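Periplasmic binding protein (Veillonella parvula, PDB 4LJS) probably captures a metal chelate such as a siderophore, haem or corrinoid outside the membrane and delivers it to an ABC importer. Local coordinates at residues 43-49 against 66-71; 57-63 against 161-167; 108-114 against 134-139; 154-158 against 294-299. All coordinates share one frame. Numbering follows the deposited sequence.

How the contacts relate
From the N terminus, the chain first closes a short loop at contact 1, where strand 47-50 pairs with strand 67-71 across the intervening helix 52-60. Contact 3 follows in series, pairing strand 110-113 with strand 135-138; since strands 47-50 and 110-113 are neighbours, the two contacts share one four-stranded parallel sheet. Contact 2 ties the end of helix 52-60 to the end of helix 151-164 and so spans contact 3, while crossing contact 1. Contact 4 reaches furthest, joining helix 151-164 to the loop before the last helix, 299-310, and so brings the chain back from the second sheet to the first lobe's helices. It crosses contact 2, and Ile297 N is hydrogen-bonded to Thr57 OG1.

Contact 1 (43-49 against 66-71); sequences VPERVVA and RIVAGM
Val43, chi1 t, lays CG1 over one face of the Arg66 guanidinium, 3.6 Å from NH1. The Arg66 side chain, m at chi1 and extended through chi2 and chi3, runs back along 43-49, NH1 donating to Pro44 O (2.9 Å); a water accepts from Arg66 NH1 (3.2 Å) and lies 2.8 Å from Val43 O and 3.1 Å from Glu45 OE2, itself hydrogen-bonded to His17. Arg66 NH2 is hydrogen-bonded to Val16 O. Strands 47-49 and 69-71 run parallel, axes 4.7 Å apart, with 2° between their N-to-C directions. Both belong to a beta-alpha-beta unit through helix 52-60. Val47 N donates to Arg66 O (2.9 Å), and Val47 O receives Val68 N (2.8 Å) and Ala69 N (3.2 Å). This doubled acceptor marks a beta bulge: Val47 pairs with Ile67 but Val48 with Ala69, Val68 (phi/psi -87/-44) turning the corner. Pairing resumes with Ala49 N to Ala69 O (2.7 Å) and Met71 N to Ala49 O (3.0 Å). Val48 CG1 packs 3.7 Å from CE of selenomethionine Met71.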
loop_
_atom_site.group_PDB
_atom_site.type_symbol
_atom_site.label_atom_id
_atom_site.label_comp_id
_atom_site.label_asym_id
_atom_site.label_seq_id
_atom_site.Cartn_x
_atom_site.Cartn_y
_atom_site.Cartn_z
ATOM N N VAL A 43 7.880 -21.796 8.683
ATOM C CA VAL A 43 7.485 -20.901 7.600
ATOM C C VAL A 43 6.254 -21.491 6.911
ATOM O O VAL A 43 6.255 -22.660 6.545
ATOM C CB VAL A 43 8.638 -20.719 6.581
ATOM C CG1 VAL A 43 8.207 -19.835 5.427
ATOM C CG2 VAL A 43 9.873 -20.142 7.268
ATOM N N PRO A 44 5.191 -20.692 6.760
ATOM C CA PRO A 44 3.969 -21.165 6.093
ATOM C C PRO A 44 4.284 -21.754 4.722
ATOM O O PRO A 44 5.188 -21.269 4.041
ATOM C CB PRO A 44 3.138 -19.884 5.927
ATOM C CG PRO A 44 3.607 -18.984 7.014
ATOM C CD PRO A 44 5.079 -19.295 7.211
ATOM N N GLU A 45 3.559 -22.792 4.325
ATOM C CA GLU A 45 3.807 -23.417 3.033
ATOM C C GLU A 45 2.715 -23.114 2.019
ATOM O O GLU A 45 2.934 -23.216 0.816
ATOM C CB GLU A 45 3.998 -24.930 3.192
ATOM C CG GLU A 45 5.425 -25.285 3.571
ATOM C CD GLU A 45 5.579 -26.700 4.091
ATOM O OE1 GLU A 45 4.850 -27.602 3.624
ATOM O OE2 GLU A 45 6.439 -26.905 4.976
ATOM N N ARG A 46 1.544 -22.734 2.510
ATOM C CA ARG A 46 0.377 -22.548 1.658
ATOM C C ARG A 46 -0.370 -21.288 2.073
ATOM O O ARG A 46 -1.209 -21.314 2.975
ATOM C CB ARG A 46 -0.547 -23.766 1.752
ATOM C CG ARG A 46 0.071 -25.051 1.216
ATOM C CD ARG A 46 -0.911 -26.215 1.267
ATOM N NE ARG A 46 -2.082 -25.957 0.436
ATOM C CZ ARG A 46 -2.127 -26.145 -0.881
ATOM N NH1 ARG A 46 -3.239 -25.873 -1.548
ATOM N NH2 ARG A 46 -1.062 -26.596 -1.533
ATOM N N VAL A 47 -0.062 -20.187 1.405
ATOM C CA VAL A 47 -0.574 -18.886 1.807
ATOM C C VAL A 47 -1.721 -18.437 0.905
ATOM O O VAL A 47 -1.645 -18.541 -0.320
ATOM C CB VAL A 47 0.550 -17.837 1.773
ATOM C CG1 VAL A 47 0.040 -16.467 2.240
ATOM C CG2 VAL A 47 1.728 -18.309 2.612
ATOM N N VAL A 48 -2.799 -17.977 1.526
ATOM C CA VAL A 48 -3.856 -17.278 0.816
ATOM C C VAL A 48 -3.661 -15.798 1.120
ATOM O O VAL A 48 -3.650 -15.378 2.284
ATOM C CB VAL A 48 -5.253 -17.770 1.235
ATOM C CG1 VAL A 48 -6.341 -16.867 0.667
ATOM C CG2 VAL A 48 -5.466 -19.223 0.775
ATOM N N ALA A 49 -3.445 -15.018 0.068
ATOM C CA ALA A 49 -3.085 -13.613 0.221
ATOM C C ALA A 49 -4.121 -12.731 -0.466
ATOM O O ALA A 49 -4.341 -12.832 -1.681
ATOM C CB ALA A 49 -1.689 -13.360 -0.342
ATOM N N ARG A 66 5.352 -19.674 -2.177
ATOM C CA ARG A 66 4.528 -20.192 -1.088
ATOM C C ARG A 66 3.069 -19.741 -1.190
ATOM O O ARG A 66 2.198 -20.257 -0.488
ATOM C CB ARG A 66 5.139 -19.840 0.275
ATOM C CG ARG A 66 6.516 -20.469 0.467
ATOM C CD ARG A 66 7.156 -20.141 1.801
ATOM N NE ARG A 66 8.444 -20.824 1.934
ATOM C CZ ARG A 66 8.618 -21.972 2.583
ATOM N NH1 ARG A 66 7.594 -22.558 3.187
ATOM N NH2 ARG A 66 9.822 -22.526 2.645
ATOM N N ILE A 67 2.803 -18.795 -2.087
ATOM C CA ILE A 67 1.448 -18.298 -2.287
ATOM C C ILE A 67 0.605 -19.246 -3.151
ATOM O O ILE A 67 0.930 -19.504 -4.312
ATOM C CB ILE A 67 1.452 -16.915 -2.955
ATOM C CG1 ILE A 67 2.239 -15.906 -2.119
ATOM C CG2 ILE A 67 0.020 -16.447 -3.190
ATOM C CD1 ILE A 67 2.359 -14.534 -2.773
ATOM N N VAL A 68 -0.482 -19.754 -2.581
ATOM C CA VAL A 68 -1.419 -20.579 -3.332
ATOM C C VAL A 68 -2.457 -19.701 -4.018
ATOM O O VAL A 68 -2.779 -19.899 -5.193
ATOM C CB VAL A 68 -2.114 -21.623 -2.435
ATOM C CG1 VAL A 68 -3.223 -22.345 -3.210
ATOM C CG2 VAL A 68 -1.094 -22.624 -1.919
ATOM N N ALA A 69 -2.966 -18.716 -3.283
ATOM C CA ALA A 69 -3.913 -17.767 -3.849
ATOM C C ALA A 69 -3.479 -16.329 -3.581
ATOM O O ALA A 69 -3.135 -15.966 -2.450
ATOM C CB ALA A 69 -5.314 -18.021 -3.313
ATOM N N GLY A 70 -3.473 -15.524 -4.638
ATOM C CA GLY A 70 -3.128 -14.116 -4.542
ATOM C C GLY A 70 -4.203 -13.365 -5.288
ATOM O O GLY A 70 -4.114 -13.170 -6.505
HETATM N N MSE A 71 -5.237 -12.957 -4.562
HETATM C CA MSE A 71 -6.446 -12.461 -5.210
HETATM C C MSE A 71 -6.636 -10.968 -4.986
HETATM O O MSE A 71 -6.294 -10.449 -3.929
HETATM C CB MSE A 71 -7.666 -13.243 -4.709
HETATM C CG MSE A 71 -7.550 -14.748 -4.947
HETATM SE SE MSE A 71 -8.997 -15.812 -4.164
HETATM C CE MSE A 71 -8.183 -16.122 -2.432
HETATM O O HOH W 1 8.244 -24.450 5.744
#

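Contact 2 (57-63 against 161-167)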
loop_
_atom_site.group_PDB
_atom_site.type_symbol
_atom_site.label_atom_id
_atom_site.label_comp_id
_atom_site.label_asym_id
_atom_site.label_seq_id
_atom_site.Cartn_x
_atom_site.Cartn_y
_atom_site.Cartn_z
ATOM N N THR A 57 4.145 -7.919 -1.183
ATOM C CA THR A 57 5.105 -7.901 -0.075
ATOM C C THR A 57 5.745 -9.278 0.109
ATOM O O THR A 57 6.958 -9.391 0.280
ATOM C CB THR A 57 4.475 -7.424 1.259
ATOM O OG1 THR A 57 3.901 -6.116 1.084
ATOM C CG2 THR A 57 5.529 -7.372 2.373
ATOM N N ILE A 58 4.928 -10.327 0.058
ATOM C CA ILE A 58 5.451 -11.673 0.184
ATOM C C ILE A 58 6.351 -12.002 -1.006
ATOM O O ILE A 58 7.407 -12.617 -0.848
ATOM C CB ILE A 58 4.331 -12.707 0.338
ATOM C CG1 ILE A 58 3.646 -12.534 1.699
ATOM C CG2 ILE A 58 4.899 -14.112 0.192
ATOM C CD1 ILE A 58 2.271 -13.226 1.800
ATOM N N ILE A 59 5.954 -11.557 -2.194
ATOM C CA ILE A 59 6.811 -11.712 -3.360
ATOM C C ILE A 59 8.145 -10.979 -3.174
ATOM O O ILE A 59 9.212 -11.532 -3.464
ATOM C CB ILE A 59 6.108 -11.249 -4.643
ATOM C CG1 ILE A 59 4.947 -12.206 -4.973
ATOM C CG2 ILE A 59 7.098 -11.180 -5.785
ATOM C CD1 ILE A 59 4.133 -11.810 -6.204
ATOM N N ALA A 60 8.086 -9.754 -2.658
ATOM C CA ALA A 60 9.288 -8.940 -2.476
ATOM C C ALA A 60 10.259 -9.566 -1.480
ATOM O O ALA A 60 11.456 -9.309 -1.531
ATOM C CB ALA A 60 8.922 -7.518 -2.026
ATOM N N LEU A 61 9.731 -10.370 -0.566
ATOM C CA LEU A 61 10.557 -11.023 0.449
ATOM C C LEU A 61 11.197 -12.302 -0.095
ATOM O O LEU A 61 12.050 -12.896 0.553
ATOM C CB LEU A 61 9.723 -11.337 1.693
ATOM C CG LEU A 61 9.329 -10.149 2.576
ATOM C CD1 LEU A 61 8.316 -10.598 3.621
ATOM C CD2 LEU A 61 10.559 -9.517 3.247
ATOM N N GLY A 62 10.763 -12.724 -1.280
ATOM C CA GLY A 62 11.359 -13.862 -1.958
ATOM C C GLY A 62 10.549 -15.137 -1.835
ATOM O O GLY A 62 10.998 -16.202 -2.245
ATOM N N GLU A 63 9.347 -15.034 -1.282
ATOM C CA GLU A 63 8.580 -16.229 -0.964
ATOM C C GLU A 63 7.297 -16.382 -1.776
ATOM O O GLU A 63 6.330 -16.990 -1.316
ATOM C CB GLU A 63 8.304 -16.307 0.543
ATOM C CG GLU A 63 9.558 -16.557 1.396
ATOM C CD GLU A 63 10.272 -17.872 1.065
ATOM O OE1 GLU A 63 11.446 -18.033 1.473
ATOM O OE2 GLU A 63 9.664 -18.751 0.414
ATOM N N LEU A 161 5.871 -9.755 8.315
ATOM C CA LEU A 161 5.889 -10.770 7.277
ATOM C C LEU A 161 7.302 -11.340 7.142
ATOM O O LEU A 161 7.474 -12.542 6.986
ATOM C CB LEU A 161 5.354 -10.212 5.958
ATOM C CG LEU A 161 3.835 -9.967 5.987
ATOM C CD1 LEU A 161 3.345 -9.275 4.722
ATOM C CD2 LEU A 161 3.075 -11.279 6.203
ATOM N N GLY A 162 8.308 -10.476 7.246
ATOM C CA GLY A 162 9.690 -10.922 7.275
ATOM C C GLY A 162 9.967 -11.965 8.349
ATOM O O GLY A 162 10.629 -12.969 8.088
ATOM N N ARG A 163 9.459 -11.740 9.559
ATOM C CA ARG A 163 9.634 -12.713 10.636
ATOM C C ARG A 163 8.888 -14.022 10.349
ATOM O O ARG A 163 9.407 -15.112 10.592
ATOM C CB ARG A 163 9.180 -12.145 11.985
ATOM C CG ARG A 163 9.980 -10.964 12.490
ATOM C CD ARG A 163 9.490 -10.531 13.870
ATOM N NE ARG A 163 9.754 -11.551 14.886
ATOM C CZ ARG A 163 9.072 -11.679 16.021
ATOM N NH1 ARG A 163 8.066 -10.855 16.290
ATOM N NH2 ARG A 163 9.390 -12.637 16.885
ATOM N N ILE A 164 7.668 -13.908 9.841
ATOM C CA ILE A 164 6.860 -15.083 9.532
ATOM C C ILE A 164 7.543 -15.975 8.486
ATOM O O ILE A 164 7.545 -17.197 8.618
ATOM C CB ILE A 164 5.432 -14.682 9.081
ATOM C CG1 ILE A 164 4.657 -14.070 10.252
ATOM C CG2 ILE A 164 4.671 -15.884 8.519
ATOM C CD1 ILE A 164 3.253 -13.593 9.886
ATOM N N PHE A 165 8.162 -15.364 7.479
ATOM C CA PHE A 165 8.766 -16.123 6.383
ATOM C C PHE A 165 10.259 -16.349 6.494
ATOM O O PHE A 165 10.897 -16.746 5.517
ATOM C CB PHE A 165 8.443 -15.460 5.046
ATOM C CG PHE A 165 7.012 -15.608 4.651
ATOM C CD1 PHE A 165 6.588 -16.733 3.986
ATOM C CD2 PHE A 165 6.084 -14.644 4.994
ATOM C CE1 PHE A 165 5.263 -16.886 3.638
ATOM C CE2 PHE A 165 4.761 -14.790 4.649
ATOM C CZ PHE A 165 4.347 -15.914 3.974
ATOM N N ASN A 166 10.805 -16.112 7.684
ATOM C CA ASN A 166 12.250 -16.127 7.903
ATOM C C ASN A 166 13.028 -15.320 6.855
ATOM O O ASN A 166 14.041 -15.781 6.322
ATOM C CB ASN A 166 12.785 -17.562 7.974
ATOM C CG ASN A 166 14.161 -17.629 8.608
ATOM O OD1 ASN A 166 14.461 -16.875 9.532
ATOM N ND2 ASN A 166 15.010 -18.516 8.101
ATOM N N ARG A 167 12.534 -14.124 6.549
ATOM C CA ARG A 167 13.188 -13.245 5.583
ATOM C C ARG A 167 13.472 -11.910 6.250
ATOM O O ARG A 167 13.112 -10.851 5.739
ATOM C CB ARG A 167 12.312 -13.046 4.337
ATOM C CG ARG A 167 12.141 -14.299 3.477
ATOM C CD ARG A 167 13.430 -14.699 2.773
ATOM N NE ARG A 167 13.211 -15.812 1.854
ATOM C CZ ARG A 167 14.015 -16.111 0.838
ATOM N NH1 ARG A 167 15.093 -15.371 0.613
ATOM N NH2 ARG A 167 13.740 -17.142 0.045
#
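Two helix ends meet here side by side, and Leu61 is a main bump. Its CD1 settles against the Leu161-Gly162 backbone, 3.6 Å from Gly162 N and 3.8 Å from Leu161 CB. Leu161 answers in the other direction: its CD1 reaches Thr57 CG2 at 3.7 Å and, more loosely, Ile58 CG1 at 4.5 Å. Phe165 fills the space between Ile58 and Glu63, its CE2 3.9 Å from Ile58 CG1 and its CD1 3.9 Å from Glu63 CB, and continues onto Val47 of the sheet that the helices pack on. Both helices finish in Schellman motifs, with Gly62 and Asn166 at positive phi. One face of the Arg167 guanidinium lies over Leu61 O and Gly62 C in the turn, and a CB at Gly62 would lie 3.3 Å from Arg167 CZ. At the guanidinium edge, Arg167 NE and NH2 both donate to Glu63 OE1, at 2.9 and 2.8 Å. Glu63 OE2 binds Arg66, and Arg167 NH1 binds Glu170. The contact thus grades from an apolar interior to a charged margin, where a chain of salt bridges links the two helix ends to the residues that follow them.

Contact 3 (108-114 against 134-139)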
loop_
_atom_site.group_PDB
_atom_site.type_symbol
_atom_site.label_atom_id
_atom_site.label_comp_id
_atom_site.label_asym_id
_atom_site.label_seq_id
_atom_site.Cartn_x
_atom_site.Cartn_y
_atom_site.Cartn_z
ATOM N N PRO A 108 -5.185 -23.419 3.404
ATOM C CA PRO A 108 -4.044 -22.550 3.689
ATOM C C PRO A 108 -3.497 -22.832 5.085
ATOM O O PRO A 108 -4.220 -23.362 5.934
ATOM C CB PRO A 108 -4.668 -21.158 3.664
ATOM C CG PRO A 108 -6.074 -21.393 4.158
ATOM C CD PRO A 108 -6.472 -22.708 3.541
ATOM N N ASP A 109 -2.236 -22.490 5.319
ATOM C CA ASP A 109 -1.712 -22.516 6.672
ATOM C C ASP A 109 -1.447 -21.084 7.158
ATOM O O ASP A 109 -1.182 -20.851 8.332
ATOM C CB ASP A 109 -0.485 -23.453 6.810
ATOM C CG ASP A 109 0.677 -23.070 5.901
ATOM O OD1 ASP A 109 0.608 -22.026 5.215
ATOM O OD2 ASP A 109 1.676 -23.824 5.888
ATOM N N LEU A 110 -1.540 -20.127 6.241
ATOM C CA LEU A 110 -1.525 -18.712 6.597
ATOM C C LEU A 110 -2.442 -17.948 5.658
ATOM O O LEU A 110 -2.392 -18.134 4.435
ATOM C CB LEU A 110 -0.104 -18.130 6.539
ATOM C CG LEU A 110 0.010 -16.598 6.637
ATOM C CD1 LEU A 110 -0.463 -16.042 7.990
ATOM C CD2 LEU A 110 1.426 -16.119 6.332
ATOM N N LEU A 111 -3.296 -17.108 6.233
ATOM C CA LEU A 111 -4.097 -16.181 5.438
ATOM C C LEU A 111 -3.685 -14.758 5.793
ATOM O O LEU A 111 -3.621 -14.398 6.972
ATOM C CB LEU A 111 -5.603 -16.383 5.659
ATOM C CG LEU A 111 -6.146 -17.797 5.402
ATOM C CD1 LEU A 111 -6.080 -18.626 6.667
ATOM C CD2 LEU A 111 -7.567 -17.760 4.847
ATOM N N VAL A 112 -3.384 -13.963 4.771
ATOM C CA VAL A 112 -2.973 -12.580 4.976
ATOM C C VAL A 112 -3.975 -11.653 4.299
ATOM O O VAL A 112 -4.259 -11.785 3.105
ATOM C CB VAL A 112 -1.569 -12.324 4.406
ATOM C CG1 VAL A 112 -1.138 -10.880 4.677
ATOM C CG2 VAL A 112 -0.562 -13.322 4.980
ATOM N N GLY A 113 -4.532 -10.722 5.058
ATOM C CA GLY A 113 -5.503 -9.815 4.477
ATOM C C GLY A 113 -5.767 -8.568 5.290
ATOM O O GLY A 113 -4.906 -8.084 6.029
ATOM N N TRP A 114 -6.981 -8.053 5.139
ATOM C CA TRP A 114 -7.407 -6.841 5.806
ATOM C C TRP A 114 -8.413 -7.168 6.905
ATOM O O TRP A 114 -8.872 -8.311 7.023
ATOM C CB TRP A 114 -8.029 -5.877 4.791
ATOM C CG TRP A 114 -7.053 -5.338 3.796
ATOM C CD1 TRP A 114 -5.757 -5.730 3.628
ATOM C CD2 TRP A 114 -7.287 -4.297 2.829
ATOM N NE1 TRP A 114 -5.171 -5.004 2.621
ATOM C CE2 TRP A 114 -6.086 -4.117 2.115
ATOM C CE3 TRP A 114 -8.391 -3.496 2.509
ATOM C CZ2 TRP A 114 -5.957 -3.174 1.090
ATOM C CZ3 TRP A 114 -8.265 -2.564 1.491
ATOM C CH2 TRP A 114 -7.053 -2.411 0.792
ATOM N N ALA A 134 -4.233 -23.155 11.137
ATOM C CA ALA A 134 -3.712 -22.115 10.266
ATOM C C ALA A 134 -3.612 -20.818 11.049
ATOM O O ALA A 134 -4.236 -20.660 12.102
ATOM C CB ALA A 134 -4.606 -21.924 9.055
ATOM N N ASN A 135 -2.815 -19.896 10.530
ATOM C CA ASN A 135 -2.687 -18.577 11.125
ATOM C C ASN A 135 -3.295 -17.496 10.249
ATOM O O ASN A 135 -3.493 -17.690 9.045
ATOM C CB ASN A 135 -1.220 -18.275 11.406
ATOM C CG ASN A 135 -0.713 -19.024 12.604
ATOM O OD1 ASN A 135 -1.299 -18.934 13.683
ATOM N ND2 ASN A 135 0.352 -19.797 12.425
ATOM N N VAL A 136 -3.597 -16.359 10.866
ATOM C CA VAL A 136 -4.139 -15.201 10.156
ATOM C C VAL A 136 -3.296 -13.970 10.500
ATOM O O VAL A 136 -2.961 -13.748 11.663
ATOM C CB VAL A 136 -5.609 -14.944 10.547
ATOM C CG1 VAL A 136 -6.119 -13.620 9.962
ATOM C CG2 VAL A 136 -6.490 -16.114 10.108
ATOM N N TYR A 137 -2.921 -13.202 9.484
ATOM C CA TYR A 137 -2.257 -11.929 9.710
ATOM C C TYR A 137 -3.038 -10.819 9.022
ATOM O O TYR A 137 -3.382 -10.929 7.847
ATOM C CB TYR A 137 -0.802 -11.942 9.226
ATOM C CG TYR A 137 -0.105 -10.632 9.502
ATOM C CD1 TYR A 137 0.325 -10.317 10.786
ATOM C CD2 TYR A 137 0.098 -9.697 8.492
ATOM C CE1 TYR A 137 0.954 -9.113 11.061
ATOM C CE2 TYR A 137 0.732 -8.477 8.759
ATOM C CZ TYR A 137 1.154 -8.195 10.046
ATOM O OH TYR A 137 1.777 -6.994 10.332
ATOM N N ILE A 138 -3.306 -9.755 9.773
ATOM C CA ILE A 138 -4.150 -8.658 9.313
ATOM C C ILE A 138 -3.352 -7.349 9.227
ATOM O O ILE A 138 -2.640 -6.990 10.166
ATOM C CB ILE A 138 -5.354 -8.499 10.270
ATOM C CG1 ILE A 138 -6.254 -9.734 10.164
ATOM C CG2 ILE A 138 -6.139 -7.223 9.974
ATOM C CD1 ILE A 138 -7.325 -9.819 11.235
ATOM N N ALA A 139 -3.453 -6.648 8.098
ATOM C CA ALA A 139 -2.780 -5.353 7.948
ATOM C C ALA A 139 -3.324 -4.331 8.944
ATOM O O ALA A 139 -4.514 -4.010 8.926
ATOM C CB ALA A 139 -2.943 -4.830 6.540
#
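Ala134 opens the pairing ahead of the strand, its CB 3.5 Å from Pro108 O and 4.3 Å from Leu111 CD1. Asn135 brackets Leu110, its N donating to Asp109 O (2.9 Å) and its O accepting from Leu111 N (2.9 Å), while its CB lies 4.2 Å from Leu110 CD1. Val136 turns to the opposite face with Leu111, CG2 to CD1 4.3 Å, and Trp129 of helix 126-130 covers both. Tyr137 repeats the pattern of Asn135, its N binding Leu111 O (2.9 Å) and its O receiving Gly113 N (3.0 Å). This ladder of parallel strands, linked through helix 126-130 in a beta-alpha-beta unit, forms one edge of the Rossmann-like sheet in the N-terminal lobe, with 135-138 as an outermost strand. The Tyr137 ring presents its edge to Val112, CD2 to CG1 4.2 Å, and its OH binds Asp160 of helix 151-164, which packs on this face. Ile138, back on the Val136 face, brings CG2 to 3.8 Å from Trp114 C. Ala139 ends the ladder: its N donates to Gly113 O (2.9 Å) and its CB touches Trp114 CD1 at 4.1 Å; the Trp114 side chain also lies about 3 Å from a bound glycerol, probably from crystallisation.

Contact 4 (154-158 against 294-299)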
loop_
_atom_site.group_PDB
_atom_site.type_symbol
_atom_site.label_atom_id
_atom_site.label_comp_id
_atom_site.label_asym_id
_atom_site.label_seq_id
_atom_site.Cartn_x
_atom_site.Cartn_y
_atom_site.Cartn_z
ATOM N N GLU A 154 3.263 0.524 7.888
ATOM C CA GLU A 154 3.718 -0.234 6.721
ATOM C C GLU A 154 5.062 -0.909 6.984
ATOM O O GLU A 154 5.273 -2.058 6.587
ATOM C CB GLU A 154 3.796 0.653 5.474
ATOM C CG GLU A 154 2.464 1.275 5.075
ATOM C CD GLU A 154 1.335 0.251 4.992
ATOM O OE1 GLU A 154 1.534 -0.824 4.378
ATOM O OE2 GLU A 154 0.251 0.523 5.550
ATOM N N TYR A 155 5.968 -0.197 7.655
ATOM C CA TYR A 155 7.260 -0.774 8.025
ATOM C C TYR A 155 7.087 -2.021 8.895
ATOM O O TYR A 155 7.715 -3.047 8.645
ATOM C CB TYR A 155 8.131 0.250 8.758
ATOM C CG TYR A 155 8.574 1.408 7.891
ATOM C CD1 TYR A 155 8.693 1.258 6.518
ATOM C CD2 TYR A 155 8.882 2.649 8.446
ATOM C CE1 TYR A 155 9.100 2.310 5.717
ATOM C CE2 TYR A 155 9.287 3.713 7.648
ATOM C CZ TYR A 155 9.392 3.534 6.280
ATOM O OH TYR A 155 9.793 4.569 5.460
ATOM N N LYS A 156 6.239 -1.922 9.917
ATOM C CA LYS A 156 6.020 -3.035 10.831
ATOM C C LYS A 156 5.398 -4.201 10.072
ATOM O O LYS A 156 5.726 -5.363 10.318
ATOM C CB LYS A 156 5.107 -2.622 11.992
ATOM C CG LYS A 156 4.523 -3.824 12.755
ATOM C CD LYS A 156 3.710 -3.410 13.988
ATOM C CE LYS A 156 3.011 -4.610 14.641
ATOM N NZ LYS A 156 1.868 -5.142 13.827
ATOM N N TYR A 157 4.500 -3.871 9.148
ATOM C CA TYR A 157 3.822 -4.860 8.324
ATOM C C TYR A 157 4.865 -5.684 7.587
ATOM O O TYR A 157 4.854 -6.914 7.627
ATOM C CB TYR A 157 2.915 -4.142 7.330
ATOM C CG TYR A 157 2.165 -5.027 6.353
ATOM C CD1 TYR A 157 0.966 -5.634 6.717
ATOM C CD2 TYR A 157 2.633 -5.222 5.055
ATOM C CE1 TYR A 157 0.261 -6.417 5.826
ATOM C CE2 TYR A 157 1.932 -6.010 4.149
ATOM C CZ TYR A 157 0.746 -6.610 4.544
ATOM O OH TYR A 157 0.031 -7.398 3.665
ATOM N N ILE A 158 5.791 -4.989 6.939
ATOM C CA ILE A 158 6.859 -5.646 6.193
ATOM C C ILE A 158 7.734 -6.477 7.132
ATOM O O ILE A 158 8.102 -7.611 6.824
ATOM C CB ILE A 158 7.696 -4.601 5.432
ATOM C CG1 ILE A 158 6.827 -3.941 4.356
ATOM C CG2 ILE A 158 8.923 -5.234 4.808
ATOM C CD1 ILE A 158 7.471 -2.789 3.647
ATOM N N SER A 294 -2.740 1.298 2.407
ATOM C CA SER A 294 -2.210 -0.022 2.796
ATOM C C SER A 294 -1.307 -0.650 1.741
ATOM O O SER A 294 -1.580 -1.744 1.284
ATOM C CB SER A 294 -3.349 -1.006 3.075
ATOM O OG SER A 294 -4.148 -0.585 4.156
ATOM N N PRO A 295 -0.236 0.040 1.345
ATOM C CA PRO A 295 0.500 -0.402 0.151
ATOM C C PRO A 295 1.487 -1.531 0.398
ATOM O O PRO A 295 1.907 -2.176 -0.564
ATOM C CB PRO A 295 1.272 0.861 -0.265
ATOM C CG PRO A 295 1.518 1.563 1.035
ATOM C CD PRO A 295 0.319 1.281 1.914
ATOM N N GLY A 296 1.859 -1.772 1.652
ATOM C CA GLY A 296 2.929 -2.712 1.930
ATOM C C GLY A 296 4.188 -2.270 1.197
ATOM O O GLY A 296 4.521 -1.088 1.183
ATOM N N ILE A 297 4.865 -3.213 0.551
ATOM C CA ILE A 297 6.104 -2.918 -0.172
ATOM C C ILE A 297 5.981 -1.792 -1.214
ATOM O O ILE A 297 6.973 -1.142 -1.531
ATOM C CB ILE A 297 6.704 -4.209 -0.819
ATOM C CG1 ILE A 297 8.176 -4.010 -1.185
ATOM C CG2 ILE A 297 5.889 -4.650 -2.029
ATOM C CD1 ILE A 297 9.052 -3.603 -0.022
ATOM N N ARG A 298 4.769 -1.540 -1.719
ATOM C CA ARG A 298 4.574 -0.522 -2.761
ATOM C C ARG A 298 4.650 0.916 -2.219
ATOM O O ARG A 298 4.534 1.895 -2.970
ATOM C CB ARG A 298 3.263 -0.743 -3.535
ATOM C CG ARG A 298 3.182 -2.083 -4.278
ATOM C CD ARG A 298 4.350 -2.257 -5.248
ATOM N NE ARG A 298 4.329 -1.251 -6.307
ATOM C CZ ARG A 298 3.622 -1.356 -7.428
ATOM N NH1 ARG A 298 2.865 -2.434 -7.656
ATOM N NH2 ARG A 298 3.674 -0.383 -8.327
ATOM N N LEU A 299 4.847 1.040 -0.914
ATOM C CA LEU A 299 5.146 2.334 -0.309
ATOM C C LEU A 299 6.376 2.990 -0.970
ATOM O O LEU A 299 6.495 4.213 -1.008
ATOM C CB LEU A 299 5.376 2.173 1.197
ATOM C CG LEU A 299 5.742 3.439 1.979
ATOM C CD1 LEU A 299 4.741 4.563 1.710
ATOM C CD2 LEU A 299 5.825 3.147 3.456
#
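Glu154 makes the one hydrogen bond between these segments. Its side chain folds, with chi1 and chi2 both m, so that OE1 accepts from Gly296 N at 2.9 Å and CD rests 3.4 Å from Pro295 CD; OE2 turns to the hydroxyl of Ser141, which also binds Ser294 OG. Nearer the backbone, Glu154 CB meets Leu299 CD2 at 3.8 Å. Tyr155 starts away from the loop, but its ring returns, CE1 approaching the same Leu299 CD2 at 4.1 Å. Tyr157, about one turn after Glu154, lays its ring beside Gly296, with CD2 4.0 Å from CA. The positive phi of Gly296 suits a residue without a side chain, and a CB there would crowd Tyr157 CE2 at 3.3 Å. Ile158 completes the apolar part, its CD1 4.1 Å from Ile297 CD1 and 4.1 Å from Gly296 C. Two i+3 to i bonds, Arg298 N to Pro295 O (3.2 Å) and Leu299 N to Gly296 O (3.0 Å), shape the 3-10 segment 297-298. The contact fastens helix 151-164, which follows the N-terminal-lobe strands, to the loop between strand 284-288 of the other sheet and helix 299-310. Near the centre of the chain, the joint is bordered by helix 52-60, whose Thr57 binds Ile297 N, by the long helix 168-188 against Tyr155, Ile158 and Ile297, and by helix 215-222 against Pro295 and Leu299.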